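Secreted protein ASP-2 (Necator americanus, PDB 1U53) is a secreted pathogenesis-related-1 (CAP superfamily) protein of a parasitic hookworm and a vaccine antigen, whose molecular activity is not firmly established. Local coordinates at residues Asp9-Ser13 with Gly147-Glu151; His24-Arg28 with Met50-Ala54; Arg28-Leu33 with Glu190-Cys194; Thr62-Ala67 with Val159-Tyr163. All blocks are in the same frame, centred on the assembly; numbering follows the deposited sequence.

Overall arrangement
From the N terminus, 9-13 and then helix 14-32 supply the first segments of contacts 1, 2 and 3. Contact 2 closes first, bringing 50-54 back onto the helix after 21 intervening residues; it falls wholly within the long loop of contact 1, which ends when strand 145-152 reaches 9-13. Helix 57-67 opens contact 4 before that, and strand 157-164 closes it afterwards, so contacts 1 and 4 cross; the C148-C161 disulfide joins them directly. Contact 3 closes last, at 190-194: it crosses contacts 1 and 2, encloses contact 4 and shares R28 with contact 2. Together they tie sheet, helices and C-terminal hairpin.

Contact 1: residues Asp9-Ser13 with Gly147-Glu151; sequences DNGMS and GCYVE
M12 and Y149 mark the closest backbone approach, with CA atoms 6.1 Å apart, where the irregular segment 9-13 passes strand segment 147-151 without any backbone ladder between them. The Y149 and M12 side chains carry the contact. With CG anti to its own N (chi1 -164°), the Y149 ring reaches out from the strand, and its OH donates to N10 O at 2.7 Å. That acceptor sits at the edge of the ring, close to its plane, while the donor is tilted 17° from the N10 carbonyl plane. The same hydroxyl is also hydrogen-bonded to K68 NZ, so two partners fix it.

N10 shapes the loop that offers this carbonyl. Its OD1 accepts from M12 N at 3.0 Å, which is an Asx turn, and its ND2 is held by E60. G11 takes a positive phi inside the turn, and its CA passes 3.7 Å from Y149 OH.

M12 fills the angle between ring and strand. CB lies 3.8 Å from Y149 CE1, and the chain then bends at chi2, leaving SD 5.0 Å from the ring centroid in an oblique Met-aromatic contact. SD also takes a weak, long bond from V150 N at 3.7 Å, and CE ends 3.6 Å from C148 O.

S13 caps helix 14-32 through A16 N, and F20 of that helix touches both M12 and C148. On the sheet side, Y149 packs against M64 and A67 of helix 57-67, V150 reaches A100 of helix 97-109, and Y149 pairs through its backbone with V160 of strand 157-164.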
loop_
_atom_site.group_PDB
_atom_site.type_symbol
_atom_site.label_atom_id
_atom_site.label_comp_id
_atom_site.label_asym_id
_atom_site.label_seq_id
_atom_site.Cartn_x
_atom_site.Cartn_y
_atom_site.Cartn_z
ATOM N N ASP A 9 2.304 21.011 -8.386
ATOM C CA ASP A 9 2.821 21.691 -7.203
ATOM C C ASP A 9 1.598 21.921 -6.354
ATOM O O ASP A 9 1.050 23.027 -6.280
ATOM C CB ASP A 9 3.467 22.999 -7.665
ATOM C CG ASP A 9 4.185 23.731 -6.575
ATOM O OD1 ASP A 9 4.440 23.153 -5.494
ATOM O OD2 ASP A 9 4.516 24.909 -6.841
ATOM N N ASN A 10 1.122 20.839 -5.736
ATOM C CA ASN A 10 -0.205 20.827 -5.099
ATOM C C ASN A 10 -0.188 20.656 -3.569
ATOM O O ASN A 10 -1.255 20.394 -2.961
ATOM C CB ASN A 10 -1.068 19.707 -5.728
ATOM C CG ASN A 10 -0.489 18.324 -5.452
ATOM O OD1 ASN A 10 0.451 18.213 -4.668
ATOM N ND2 ASN A 10 -1.049 17.260 -6.090
ATOM N N GLY A 11 0.982 20.841 -2.961
ATOM C CA GLY A 11 1.120 20.725 -1.489
ATOM C C GLY A 11 1.737 19.419 -1.047
ATOM O O GLY A 11 2.195 19.283 0.077
ATOM N N MET A 12 1.749 18.445 -1.934
ATOM C CA MET A 12 2.411 17.189 -1.647
ATOM C C MET A 12 3.887 17.347 -2.015
ATOM O O MET A 12 4.193 17.919 -3.052
ATOM C CB MET A 12 1.742 16.118 -2.512
ATOM C CG MET A 12 2.198 14.770 -2.229
ATOM S SD MET A 12 2.019 14.250 -0.482
ATOM C CE MET A 12 2.631 12.596 -0.792
ATOM N N SER A 13 4.824 16.881 -1.182
ATOM C CA SER A 13 6.213 17.094 -1.533
ATOM C C SER A 13 6.786 15.916 -2.310
ATOM O O SER A 13 6.338 14.761 -2.115
ATOM C CB SER A 13 7.054 17.303 -0.255
ATOM O OG SER A 13 7.038 16.111 0.534
ATOM N N GLY A 147 -0.803 6.344 -5.478
ATOM C CA GLY A 147 -0.777 7.819 -5.442
ATOM C C GLY A 147 -1.295 8.200 -4.063
ATOM O O GLY A 147 -2.296 7.644 -3.629
ATOM N N CYS A 148 -0.627 9.129 -3.368
ATOM C CA CYS A 148 -1.049 9.468 -2.014
ATOM C C CYS A 148 -1.051 10.962 -1.780
ATOM O O CYS A 148 -0.426 11.710 -2.509
ATOM C CB CYS A 148 -0.054 8.839 -1.009
ATOM S SG CYS A 148 0.309 7.087 -1.296
ATOM N N TYR A 149 -1.691 11.370 -0.695
ATOM C CA TYR A 149 -1.643 12.779 -0.302
ATOM C C TYR A 149 -1.650 12.870 1.212
ATOM O O TYR A 149 -2.354 12.087 1.880
ATOM C CB TYR A 149 -2.828 13.530 -0.911
ATOM C CG TYR A 149 -2.673 15.044 -0.880
ATOM C CD1 TYR A 149 -2.038 15.713 -1.934
ATOM C CD2 TYR A 149 -3.129 15.790 0.213
ATOM C CE1 TYR A 149 -1.860 17.084 -1.869
ATOM C CE2 TYR A 149 -2.959 17.149 0.268
ATOM C CZ TYR A 149 -2.335 17.800 -0.774
ATOM O OH TYR A 149 -2.194 19.185 -0.738
ATOM N N VAL A 150 -0.893 13.832 1.753
ATOM C CA VAL A 150 -0.816 14.127 3.197
ATOM C C VAL A 150 -1.293 15.537 3.388
ATOM O O VAL A 150 -0.761 16.486 2.742
ATOM C CB VAL A 150 0.610 14.037 3.721
ATOM C CG1 VAL A 150 0.669 14.345 5.220
ATOM C CG2 VAL A 150 1.226 12.646 3.388
ATOM N N GLU A 151 -2.313 15.682 4.229
ATOM C CA GLU A 151 -2.909 16.989 4.499
ATOM C C GLU A 151 -2.738 17.361 5.950
ATOM O O GLU A 151 -3.056 16.575 6.831
ATOM C CB GLU A 151 -4.406 16.951 4.175
ATOM C CG GLU A 151 -5.162 18.290 4.409
ATOM C CD GLU A 151 -4.805 19.423 3.453
ATOM O OE1 GLU A 151 -3.872 19.285 2.644
ATOM O OE2 GLU A 151 -5.454 20.513 3.559
#

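Contact 2: residues His24-Arg28 with Met50-Ala54; sequences HNSLR and MKTMA
M50 opens the contact over one face of the R28 guanidinium: its side chain, bent at chi2 and chi3, brings SD above the centre of the group, 3.6 Å from the plane. Further back, M50 CG rests against R28 CB.

K51 contributes its carbonyl. R28 grips it side-on, NE at 2.9 Å and NH2 at 2.8 Å from the same K51 O, with the oxygen practically in the guanidinium plane. NE lies nearly in line with the K51 C=O bond (177°), but its N-H is bent, 141° at the hydrogen, as expected when two donors share one atom; NH2 comes in at 132° to the C=O. The K51 side chain runs off the other way, to a salt bridge with E142.

T52 turns its CB away from the helix, yet its CG2 lies against the N25 amide, 3.8 Å from ND2.

M53 is held at both ends of its backbone by that amide. M53 N donates to N25 OD1 at 2.9 Å, on a lone pair in the carbonyl plane, and N25 ND2 donates to M53 O at 3.1 Å; both bonds are nearly straight. The M53 side chain, extended beyond CG, then covers the second face of the guanidinium with CG and CE. Its SD lies 3.8 Å from H24 CB, obliquely to the imidazole, whose NE2 hydrogen-bonds to Y163 OH.

R28 is therefore held between the M50 sulfur on one face and M53 carbons on the other, while its N-H groups turn to carbonyls: K51 O here, with M138 O and W140 O receiving NH1. This chemistry is consistent with a buried positive charge balanced at its N-H groups by carbonyl oxygens, pinning loop 50-54 to helix 14-32.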
loop_
_atom_site.group_PDB
_atom_site.type_symbol
_atom_site.label_atom_id
_atom_site.label_comp_id
_atom_site.label_asym_id
_atom_site.label_seq_id
_atom_site.Cartn_x
_atom_site.Cartn_y
_atom_site.Cartn_z
ATOM N N HIS A 24 6.627 1.375 -0.243
ATOM C CA HIS A 24 5.755 0.301 -0.757
ATOM C C HIS A 24 6.513 -0.775 -1.504
ATOM O O HIS A 24 6.286 -1.985 -1.298
ATOM C CB HIS A 24 4.633 0.854 -1.637
ATOM C CG HIS A 24 3.444 1.349 -0.853
ATOM N ND1 HIS A 24 3.439 2.524 -0.129
ATOM C CD2 HIS A 24 2.203 0.818 -0.722
ATOM C CE1 HIS A 24 2.253 2.679 0.446
ATOM N NE2 HIS A 24 1.486 1.651 0.095
ATOM N N ASN A 25 7.424 -0.363 -2.395
ATOM C CA ASN A 25 8.162 -1.388 -3.163
ATOM C C ASN A 25 9.133 -2.179 -2.309
ATOM O O ASN A 25 9.285 -3.395 -2.495
ATOM C CB ASN A 25 8.855 -0.789 -4.358
ATOM C CG ASN A 25 7.894 -0.550 -5.480
ATOM O OD1 ASN A 25 6.983 -1.337 -5.674
ATOM N ND2 ASN A 25 8.063 0.565 -6.198
ATOM N N SER A 26 9.735 -1.507 -1.338
ATOM C CA SER A 26 10.623 -2.182 -0.388
ATOM C C SER A 26 9.888 -3.296 0.374
ATOM O O SER A 26 10.385 -4.387 0.529
ATOM C CB SER A 26 11.095 -1.162 0.648
ATOM O OG SER A 26 11.888 -1.766 1.669
ATOM N N LEU A 27 8.729 -2.969 0.908
ATOM C CA LEU A 27 7.990 -3.900 1.736
ATOM C C LEU A 27 7.368 -4.993 0.874
ATOM O O LEU A 27 7.362 -6.173 1.294
ATOM C CB LEU A 27 6.928 -3.115 2.526
ATOM C CG LEU A 27 7.524 -2.184 3.586
ATOM C CD1 LEU A 27 6.495 -1.202 4.148
ATOM C CD2 LEU A 27 8.100 -2.998 4.732
ATOM N N ARG A 28 6.864 -4.634 -0.318
ATOM C CA ARG A 28 6.469 -5.709 -1.264
ATOM C C ARG A 28 7.618 -6.666 -1.493
ATOM O O ARG A 28 7.422 -7.892 -1.582
ATOM C CB ARG A 28 5.983 -5.081 -2.585
ATOM C CG ARG A 28 4.651 -4.432 -2.345
ATOM C CD ARG A 28 4.222 -3.501 -3.502
ATOM N NE ARG A 28 3.845 -4.229 -4.737
ATOM C CZ ARG A 28 2.616 -4.688 -5.006
ATOM N NH1 ARG A 28 1.609 -4.563 -4.130
ATOM N NH2 ARG A 28 2.399 -5.305 -6.159
ATOM N N MET A 50 5.353 -10.850 -7.602
ATOM C CA MET A 50 4.942 -9.595 -6.971
ATOM C C MET A 50 5.371 -8.417 -7.855
ATOM O O MET A 50 6.570 -8.246 -8.164
ATOM C CB MET A 50 5.619 -9.512 -5.598
ATOM C CG MET A 50 5.302 -8.259 -4.827
ATOM S SD MET A 50 3.596 -8.176 -4.232
ATOM C CE MET A 50 3.608 -9.360 -2.881
ATOM N N LYS A 51 4.407 -7.582 -8.242
ATOM C CA LYS A 51 4.711 -6.552 -9.224
ATOM C C LYS A 51 5.242 -5.283 -8.544
ATOM O O LYS A 51 4.817 -4.928 -7.431
ATOM C CB LYS A 51 3.468 -6.266 -10.088
ATOM C CG LYS A 51 2.896 -7.558 -10.727
ATOM C CD LYS A 51 1.925 -7.219 -11.880
ATOM C CE LYS A 51 1.584 -8.494 -12.727
ATOM N NZ LYS A 51 0.474 -8.141 -13.662
ATOM N N THR A 52 6.174 -4.640 -9.238
ATOM C CA THR A 52 6.636 -3.295 -8.840
ATOM C C THR A 52 5.521 -2.263 -9.042
ATOM O O THR A 52 4.848 -2.245 -10.107
ATOM C CB THR A 52 7.855 -2.902 -9.714
ATOM O OG1 THR A 52 8.890 -3.873 -9.558
ATOM C CG2 THR A 52 8.441 -1.603 -9.238
ATOM N N MET A 53 5.359 -1.374 -8.059
ATOM C CA MET A 53 4.470 -0.231 -8.192
ATOM C C MET A 53 5.175 0.983 -8.819
ATOM O O MET A 53 6.400 1.167 -8.711
ATOM C CB MET A 53 3.896 0.223 -6.840
ATOM C CG MET A 53 2.910 -0.740 -6.231
ATOM S SD MET A 53 2.490 -0.185 -4.574
ATOM C CE MET A 53 0.968 -1.078 -4.303
ATOM N N ALA A 54 4.370 1.788 -9.526
ATOM C CA ALA A 54 4.811 3.074 -10.059
ATOM C C ALA A 54 3.925 4.146 -9.447
ATOM O O ALA A 54 2.755 3.897 -9.174
ATOM C CB ALA A 54 4.633 3.140 -11.582
#

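Contact 3: residues Arg28-Leu33 with Glu190-Cys194; sequences RSSVAL and EKGLC
S29 and L33 meet the flat K191 carbonyl from different directions, edge and face. In its plane, S29 OG donates to K191 O at 2.6 Å on a lone pair, the C=O...O angle being 122°. Above one face stands the L33 isobutyl group, with CG 3.5 Å from K191 O and both methyls at a similar height over the carbonyl plane. S29 can reach the lone pair because OG points anti to its backbone N (chi1 166°), which also brings OG within 3.4 Å of K191 CB.

Van der Waals contacts extend the join. L33 CD2 lies 3.9 Å from G192 CA, close packing in which the glycine presents no side chain to the leucine. A32 CB faces G192 O at 3.6 Å. L193 lays its CD2 over the helix backbone, 3.9 Å from S29 CA, and touches R28 CB one residue earlier. K191 sends its amine back to D188 in a salt bridge.

G192 and L193 both face D188 across the small hairpin of strands 187-188 and 193-194, the G1 beta bulge. G192, at phi 69°, has the positive phi of that motif. The C184-C194 disulfide ties C194, at the end of this cysteine-rich C-terminal hairpin, to C184, and the hairpin rests on the last turn of helix 14-32.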
loop_
_atom_site.group_PDB
_atom_site.type_symbol
_atom_site.label_atom_id
_atom_site.label_comp_id
_atom_site.label_asym_id
_atom_site.label_seq_id
_atom_site.Cartn_x
_atom_site.Cartn_y
_atom_site.Cartn_z
ATOM N N ARG A 28 6.864 -4.634 -0.318
ATOM C CA ARG A 28 6.469 -5.709 -1.264
ATOM C C ARG A 28 7.618 -6.666 -1.493
ATOM O O ARG A 28 7.422 -7.892 -1.582
ATOM C CB ARG A 28 5.983 -5.081 -2.585
ATOM C CG ARG A 28 4.651 -4.432 -2.345
ATOM C CD ARG A 28 4.222 -3.501 -3.502
ATOM N NE ARG A 28 3.845 -4.229 -4.737
ATOM C CZ ARG A 28 2.616 -4.688 -5.006
ATOM N NH1 ARG A 28 1.609 -4.563 -4.130
ATOM N NH2 ARG A 28 2.399 -5.305 -6.159
ATOM N N SER A 29 8.827 -6.103 -1.635
ATOM C CA SER A 29 9.983 -6.950 -1.927
ATOM C C SER A 29 10.294 -7.843 -0.731
ATOM O O SER A 29 10.494 -9.047 -0.886
ATOM C CB SER A 29 11.229 -6.101 -2.319
ATOM O OG SER A 29 12.443 -6.879 -2.281
ATOM N N SER A 30 10.306 -7.267 0.465
ATOM C CA SER A 30 10.506 -8.107 1.673
ATOM C C SER A 30 9.527 -9.270 1.752
ATOM O O SER A 30 9.913 -10.385 2.050
ATOM C CB SER A 30 10.426 -7.284 2.956
ATOM O OG SER A 30 9.102 -6.954 3.366
ATOM N N VAL A 31 8.245 -9.013 1.508
ATOM C CA VAL A 31 7.265 -10.089 1.541
ATOM C C VAL A 31 7.604 -11.114 0.449
ATOM O O VAL A 31 7.650 -12.315 0.712
ATOM C CB VAL A 31 5.833 -9.525 1.327
ATOM C CG1 VAL A 31 4.835 -10.665 1.029
ATOM C CG2 VAL A 31 5.462 -8.674 2.515
ATOM N N ALA A 32 7.818 -10.654 -0.776
ATOM C CA ALA A 32 8.051 -11.551 -1.912
ATOM C C ALA A 32 9.261 -12.460 -1.705
ATOM O O ALA A 32 9.249 -13.642 -2.104
ATOM C CB ALA A 32 8.159 -10.738 -3.218
ATOM N N LEU A 33 10.296 -11.965 -1.043
ATOM C CA LEU A 33 11.515 -12.741 -0.844
ATOM C C LEU A 33 11.440 -13.676 0.353
ATOM O O LEU A 33 12.418 -14.406 0.673
ATOM C CB LEU A 33 12.656 -11.737 -0.605
ATOM C CG LEU A 33 13.059 -10.864 -1.792
ATOM C CD1 LEU A 33 14.093 -9.804 -1.387
ATOM C CD2 LEU A 33 13.640 -11.726 -2.901
ATOM N N GLU A 190 17.306 -8.735 -7.803
ATOM C CA GLU A 190 17.718 -8.186 -6.517
ATOM C C GLU A 190 16.537 -8.142 -5.544
ATOM O O GLU A 190 16.646 -8.501 -4.364
ATOM C CB GLU A 190 18.254 -6.770 -6.739
ATOM C CG GLU A 190 19.488 -6.712 -7.628
ATOM C CD GLU A 190 20.694 -7.339 -6.956
ATOM O OE1 GLU A 190 20.982 -6.934 -5.793
ATOM O OE2 GLU A 190 21.329 -8.242 -7.570
ATOM N N LYS A 191 15.389 -7.724 -6.042
ATOM C CA LYS A 191 14.274 -7.510 -5.132
ATOM C C LYS A 191 13.172 -8.566 -5.153
ATOM O O LYS A 191 12.298 -8.515 -4.316
ATOM C CB LYS A 191 13.681 -6.136 -5.369
ATOM C CG LYS A 191 14.733 -4.991 -5.327
ATOM C CD LYS A 191 14.260 -3.851 -6.167
ATOM C CE LYS A 191 15.309 -2.713 -6.345
ATOM N NZ LYS A 191 16.176 -2.924 -7.601
ATOM N N GLY A 192 13.207 -9.516 -6.095
ATOM C CA GLY A 192 12.111 -10.467 -6.213
ATOM C C GLY A 192 10.855 -9.784 -6.697
ATOM O O GLY A 192 9.762 -10.244 -6.391
ATOM N N LEU A 193 11.002 -8.713 -7.468
ATOM C CA LEU A 193 9.856 -7.970 -7.986
ATOM C C LEU A 193 9.794 -8.063 -9.507
ATOM O O LEU A 193 10.831 -8.012 -10.171
ATOM C CB LEU A 193 9.933 -6.475 -7.611
ATOM C CG LEU A 193 9.851 -6.171 -6.116
ATOM C CD1 LEU A 193 9.997 -4.651 -5.861
ATOM C CD2 LEU A 193 8.545 -6.702 -5.571
ATOM N N CYS A 194 8.579 -8.167 -10.027
ATOM C CA CYS A 194 8.299 -8.200 -11.469
ATOM C C CYS A 194 7.942 -6.813 -12.002
ATOM O O CYS A 194 7.108 -6.114 -11.423
ATOM C CB CYS A 194 7.076 -9.072 -11.648
ATOM S SG CYS A 194 7.000 -9.916 -13.182
#

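Contact 4: residues Thr62-Ala67 with Val159-Tyr163; sequences TAMNNA and VVCQY
V160 and Q162 face A63 across a helix-on-sheet layer of the CAP alpha-beta-alpha sandwich: helix 57-67 covers one side of the sheet, and V159 and C161, pointing the other way, meet W108 of helix 97-109. The axes of the two segments come within 7.5 Å and run at 149°, roughly antiparallel; A63 and V160 have the nearest CA atoms, 5.5 Å apart.

Apolar packing centres on V160. Its CG1 lies 3.9 Å from A63 CB and its CG2 reaches A67 CB at 4.0 Å, while N66 lies against both methyls, its carboxamide carbon CG 3.8 Å from V160 CG2. The small alanines allow this close approach of strand and helix. N66 crosses the valine at about a right angle, its amide being held elsewhere, OD1 by Y158 OH and ND2 by E85 and K73 O.

Polar contacts belong to Q162, whose chain is extended beyond CG and carries its amide alongside the helix. T62 OG1 donates to Q162 OE1 at 2.8 Å, nearly in line with the C=O bond (165°); V59 O is a second acceptor competing for the same hydroxyl proton. Q162 NE2 donates to E85, so the T62 hydroxyl at OE1 and the E85 carboxylate at NE2 together define which end of the amide is which.

One water completes the join: it donates to T62 O at 2.8 Å and accepts from Q162 NE2 at 3.1 Å.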
loop_
_atom_site.group_PDB
_atom_site.type_symbol
_atom_site.label_atom_id
_atom_site.label_comp_id
_atom_site.label_asym_id
_atom_site.label_seq_id
_atom_site.Cartn_x
_atom_site.Cartn_y
_atom_site.Cartn_z
ATOM N N THR A 62 -6.972 11.844 -6.798
ATOM C CA THR A 62 -8.167 11.350 -6.066
ATOM C C THR A 62 -7.896 11.085 -4.573
ATOM O O THR A 62 -8.751 11.304 -3.732
ATOM C CB THR A 62 -8.822 10.124 -6.768
ATOM O OG1 THR A 62 -7.838 9.191 -7.217
ATOM C CG2 THR A 62 -9.664 10.627 -7.975
ATOM N N ALA A 63 -6.687 10.645 -4.230
ATOM C CA ALA A 63 -6.334 10.541 -2.807
ATOM C C ALA A 63 -6.416 11.902 -2.129
ATOM O O ALA A 63 -6.965 12.055 -1.004
ATOM C CB ALA A 63 -4.931 9.934 -2.656
ATOM N N MET A 64 -5.887 12.917 -2.813
ATOM C CA MET A 64 -6.015 14.314 -2.405
ATOM C C MET A 64 -7.445 14.769 -2.176
ATOM O O MET A 64 -7.734 15.477 -1.198
ATOM C CB MET A 64 -5.332 15.244 -3.447
ATOM C CG MET A 64 -5.368 16.707 -3.024
ATOM S SD MET A 64 -4.569 17.689 -4.326
ATOM C CE MET A 64 -5.757 17.543 -5.657
ATOM N N ASN A 65 -8.351 14.408 -3.099
ATOM C CA ASN A 65 -9.737 14.791 -2.960
ATOM C C ASN A 65 -10.303 14.291 -1.624
ATOM O O ASN A 65 -11.155 14.938 -1.045
ATOM C CB ASN A 65 -10.570 14.219 -4.109
ATOM C CG ASN A 65 -10.273 14.882 -5.436
ATOM O OD1 ASN A 65 -9.618 15.922 -5.477
ATOM N ND2 ASN A 65 -10.700 14.255 -6.539
ATOM N N ASN A 66 -9.851 13.123 -1.158
ATOM C CA ASN A 66 -10.266 12.628 0.149
ATOM C C ASN A 66 -9.559 13.404 1.237
ATOM O O ASN A 66 -10.194 14.046 2.087
ATOM C CB ASN A 66 -9.929 11.119 0.255
ATOM C CG ASN A 66 -10.361 10.489 1.591
ATOM O OD1 ASN A 66 -10.548 11.184 2.579
ATOM N ND2 ASN A 66 -10.507 9.150 1.613
ATOM N N ALA A 67 -8.236 13.388 1.190
ATOM C CA ALA A 67 -7.460 14.072 2.258
ATOM C C ALA A 67 -7.920 15.499 2.493
ATOM O O ALA A 67 -8.012 15.885 3.622
ATOM C CB ALA A 67 -5.978 14.033 1.955
ATOM N N VAL A 159 -3.551 11.174 6.079
ATOM C CA VAL A 159 -2.823 10.561 4.959
ATOM C C VAL A 159 -3.768 9.634 4.260
ATOM O O VAL A 159 -4.392 8.769 4.892
ATOM C CB VAL A 159 -1.656 9.705 5.480
ATOM C CG1 VAL A 159 -0.947 8.954 4.365
ATOM C CG2 VAL A 159 -0.664 10.596 6.287
ATOM N N VAL A 160 -3.815 9.754 2.956
ATOM C CA VAL A 160 -4.598 8.844 2.146
ATOM C C VAL A 160 -3.724 8.348 1.018
ATOM O O VAL A 160 -3.138 9.141 0.296
ATOM C CB VAL A 160 -5.803 9.616 1.542
ATOM C CG1 VAL A 160 -6.666 8.714 0.626
ATOM C CG2 VAL A 160 -6.692 10.149 2.642
ATOM N N CYS A 161 -3.643 7.020 0.836
ATOM C CA CYS A 161 -3.065 6.458 -0.397
ATOM C C CYS A 161 -4.144 5.731 -1.199
ATOM O O CYS A 161 -5.015 5.086 -0.607
ATOM C CB CYS A 161 -1.992 5.420 -0.078
ATOM S SG CYS A 161 -0.425 6.178 0.436
ATOM N N GLN A 162 -4.117 5.857 -2.519
ATOM C CA GLN A 162 -5.022 5.030 -3.326
ATOM C C GLN A 162 -4.186 4.135 -4.244
ATOM O O GLN A 162 -3.021 4.399 -4.479
ATOM C CB GLN A 162 -6.070 5.874 -4.083
ATOM C CG GLN A 162 -7.107 6.401 -3.096
ATOM C CD GLN A 162 -8.070 7.452 -3.652
ATOM O OE1 GLN A 162 -8.006 7.780 -4.831
ATOM N NE2 GLN A 162 -8.988 7.963 -2.796
ATOM N N TYR A 163 -4.833 3.090 -4.777
ATOM C CA TYR A 163 -4.146 1.902 -5.305
ATOM C C TYR A 163 -4.877 1.421 -6.560
ATOM O O TYR A 163 -6.101 1.116 -6.490
ATOM C CB TYR A 163 -4.265 0.798 -4.241
ATOM C CG TYR A 163 -3.452 1.104 -3.008
ATOM C CD1 TYR A 163 -2.135 0.666 -2.907
ATOM C CD2 TYR A 163 -4.013 1.784 -1.928
ATOM C CE1 TYR A 163 -1.377 0.973 -1.743
ATOM C CE2 TYR A 163 -3.259 2.082 -0.753
ATOM C CZ TYR A 163 -1.984 1.640 -0.660
ATOM O OH TYR A 163 -1.276 1.978 0.475
HETATM O O HOH W 1 -11.202 10.027 -3.369
#